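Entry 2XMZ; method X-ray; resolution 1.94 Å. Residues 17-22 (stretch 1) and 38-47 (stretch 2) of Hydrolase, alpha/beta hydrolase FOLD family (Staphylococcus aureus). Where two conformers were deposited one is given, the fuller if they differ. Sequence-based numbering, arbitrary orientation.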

# COMPACT_ATOMS: atom_id res chain seq x y z
N GLN A 17 -10.93 -1.39 -17.75
CA GLN A 17 -10.33 -1.78 -16.48
C GLN A 17 -9.12 -0.91 -16.15
O GLN A 17 -8.21 -0.74 -16.98
N VAL A 18 -9.13 -0.33 -14.96
CA VAL A 18 -7.99 0.47 -14.51
C VAL A 18 -7.53 -0.09 -13.17
O VAL A 18 -8.34 -0.26 -12.26
N LEU A 19 -6.25 -0.42 -13.08
CA LEU A 19 -5.67 -0.95 -11.86
C LEU A 19 -4.78 0.13 -11.23
O LEU A 19 -3.85 0.62 -11.88
N VAL A 20 -5.10 0.51 -10.00
CA VAL A 20 -4.50 1.65 -9.33
C VAL A 20 -3.64 1.12 -8.19
O VAL A 20 -4.15 0.48 -7.27
N PHE A 21 -2.32 1.39 -8.28
CA PHE A 21 -1.36 0.88 -7.29
C PHE A 21 -0.97 1.94 -6.28
O PHE A 21 -0.52 3.04 -6.64
N LEU A 22 -1.10 1.56 -5.01
CA LEU A 22 -0.56 2.34 -3.88
C LEU A 22 0.60 1.61 -3.22
O LEU A 22 0.51 0.42 -2.92
N LYS A 38 3.36 -6.23 -17.03
CA LYS A 38 2.59 -7.47 -16.86
C LYS A 38 1.08 -7.17 -16.84
O LYS A 38 0.28 -8.01 -17.22
N PHE A 39 0.71 -5.95 -16.43
CA PHE A 39 -0.71 -5.58 -16.39
C PHE A 39 -1.22 -4.77 -17.58
O PHE A 39 -2.35 -4.97 -18.01
N THR A 40 -0.38 -3.91 -18.15
CA THR A 40 -0.79 -3.07 -19.28
C THR A 40 -1.17 -3.88 -20.54
O THR A 40 -1.85 -3.37 -21.43
N ASP A 41 -0.74 -5.14 -20.60
CA ASP A 41 -1.19 -6.07 -21.63
C ASP A 41 -2.72 -6.06 -21.77
O ASP A 41 -3.24 -6.14 -22.88
N ASN A 42 -3.42 -5.97 -20.64
CA ASN A 42 -4.88 -6.08 -20.59
C ASN A 42 -5.57 -5.01 -19.74
O ASN A 42 -6.80 -4.93 -19.72
N TYR A 43 -4.79 -4.21 -19.00
CA TYR A 43 -5.35 -3.27 -18.03
C TYR A 43 -4.66 -1.90 -18.11
O TYR A 43 -3.45 -1.83 -18.28
N HIS A 44 -5.44 -0.83 -18.00
CA HIS A 44 -4.87 0.48 -17.74
C HIS A 44 -4.27 0.44 -16.34
O HIS A 44 -4.84 -0.17 -15.44
N VAL A 45 -3.12 1.09 -16.17
CA VAL A 45 -2.47 1.09 -14.86
C VAL A 45 -2.19 2.51 -14.42
O VAL A 45 -1.68 3.32 -15.20
N ILE A 46 -2.52 2.80 -13.16
CA ILE A 46 -2.17 4.05 -12.51
C ILE A 46 -1.32 3.73 -11.29
O ILE A 46 -1.60 2.81 -10.53
N THR A 47 -0.26 4.51 -11.10
CA THR A 47 0.47 4.44 -9.86
C THR A 47 0.33 5.80 -9.25
O THR A 47 0.33 6.80 -9.97

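Residues 17-22 and 44-47 run as neighbouring parallel strands. Because each is extended, successive side chains alternate between the two faces of the sheet, and each face packs in its own way. The backbone fixes the register: Leu-19 N donates to His-44 O (2.8 Å), Ile-46 N to Leu-19 O (2.9 Å), and Phe-21 N to Ile-46 O (2.8 Å).

Phe-21 has the most surface covered by the other stretch. With chi1 m and chi2 near -86°, its ring meets Val-45 at the ring edge, CD2 lying 3.7 Å from Val-45 CG1. Farther out, Phe-21 CZ comes within 4.0 Å of CE2 of Phe-39, whose helix precedes the second strand; the two ring planes are inclined at 54°. A flat, wide side chain suits this place because it can reach beyond its bridge partner, Thr-47, to both Val-45 and the helix.

Leu-19 shares this face. Its t, p rotamer lays CD2 over the face of the Phe-39 ring, 3.8 Å from Phe-39 CD1, in a CH-pi contact. Phe-39, chi1 m, points toward the first strand and so touches both Leu-19 and Phe-21, joining helix to sheet without any polar group.

On the opposite face Ile-46 does the corresponding work. Its m, t rotamer extends CD1 to 3.6 Å from Val-18 CG1 and 4.1 Å from Val-20 CG2. Both valines are t, and their compact, branched side chains suit a buried strand, while the longer isoleucine spans the two. His-44, chi1 m, lies beside Val-18, with its CB 3.7 Å from Val-18 CG2; its NE2 is hydrogen-bonded just outside these stretches.

At the margin, the partly exposed Gln-17 sets its CB 3.5 Å from Tyr-43 CD1, at the ring edge. No side-chain hydrogen bond joins the stretches: the polar links are all backbone, and the side chains add apolar packing.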

# COMPACT_ATOMS: atom_id res chain seq x y z
CB GLN A 17 -9.96 -3.28 -16.46
CG GLN A 17 -11.12 -4.25 -16.75
CD GLN A 17 -12.14 -4.37 -15.63
OE1 GLN A 17 -13.34 -4.21 -15.86
NE2 GLN A 17 -11.68 -4.66 -14.42
CB VAL A 18 -8.35 1.97 -14.40
CG1 VAL A 18 -7.11 2.78 -13.98
CG2 VAL A 18 -8.88 2.48 -15.71
CB LEU A 19 -4.87 -2.23 -12.17
CG LEU A 19 -4.06 -2.93 -11.08
CD1 LEU A 19 -4.89 -3.36 -9.88
CD2 LEU A 19 -3.31 -4.13 -11.67
CB VAL A 20 -5.55 2.63 -8.78
CG1 VAL A 20 -4.88 3.84 -8.12
CG2 VAL A 20 -6.52 3.11 -9.91
CB PHE A 21 -0.07 0.42 -7.97
CG PHE A 21 -0.19 -0.89 -8.67
CD1 PHE A 21 -0.01 -2.08 -7.99
CD2 PHE A 21 -0.45 -0.93 -10.04
CE1 PHE A 21 -0.11 -3.30 -8.64
CE2 PHE A 21 -0.51 -2.15 -10.72
CZ PHE A 21 -0.36 -3.34 -10.01
CB LEU A 22 -1.66 2.65 -2.84
CG LEU A 22 -2.95 3.32 -3.34
CD1 LEU A 22 -3.93 3.59 -2.16
CD2 LEU A 22 -2.63 4.62 -4.10
CB LYS A 38 3.01 -8.24 -15.60
CG LYS A 38 4.53 -8.34 -15.38
CD LYS A 38 5.18 -9.40 -16.24
CE LYS A 38 6.69 -9.19 -16.30
NZ LYS A 38 7.24 -8.68 -15.01
CB PHE A 39 -1.08 -4.96 -15.04
CG PHE A 39 -0.79 -5.87 -13.87
CD1 PHE A 39 -1.64 -6.92 -13.56
CD2 PHE A 39 0.36 -5.72 -13.12
CE1 PHE A 39 -1.36 -7.80 -12.52
CE2 PHE A 39 0.65 -6.58 -12.06
CZ PHE A 39 -0.21 -7.63 -11.77
CB THR A 40 0.24 -1.98 -19.62
OG1 THR A 40 1.52 -2.59 -19.86
CG2 THR A 40 0.35 -0.97 -18.46
CB ASP A 41 -0.71 -7.49 -21.31
CG ASP A 41 0.74 -7.75 -21.71
OD1 ASP A 41 1.42 -6.85 -22.28
OD2 ASP A 41 1.20 -8.89 -21.45
CB ASN A 42 -5.29 -7.46 -20.05
CG ASN A 42 -4.89 -8.60 -20.97
OD1 ASN A 42 -4.02 -9.41 -20.63
ND2 ASN A 42 -5.51 -8.68 -22.15
CB TYR A 43 -5.26 -3.84 -16.58
CG TYR A 43 -5.85 -5.23 -16.45
CD1 TYR A 43 -7.20 -5.42 -16.16
CD2 TYR A 43 -5.07 -6.37 -16.65
CE1 TYR A 43 -7.76 -6.71 -16.07
CE2 TYR A 43 -5.61 -7.66 -16.55
CZ TYR A 43 -6.95 -7.82 -16.27
OH TYR A 43 -7.48 -9.09 -16.18
CB HIS A 44 -5.92 1.59 -17.81
CG HIS A 44 -6.57 1.72 -19.15
ND1 HIS A 44 -5.88 2.13 -20.27
CD2 HIS A 44 -7.85 1.53 -19.54
CE1 HIS A 44 -6.72 2.17 -21.30
NE2 HIS A 44 -7.92 1.81 -20.88
CB VAL A 45 -1.14 0.26 -14.83
CG1 VAL A 45 -0.41 0.45 -13.48
CG2 VAL A 45 -1.40 -1.23 -15.11
CB ILE A 46 -3.41 4.85 -12.05
CG1 ILE A 46 -4.24 5.28 -13.25
CG2 ILE A 46 -2.99 6.09 -11.23
CD1 ILE A 46 -5.62 5.81 -12.87
CB THR A 47 1.96 4.09 -10.08
OG1 THR A 47 2.56 5.06 -10.92
CG2 THR A 47 2.11 2.68 -10.69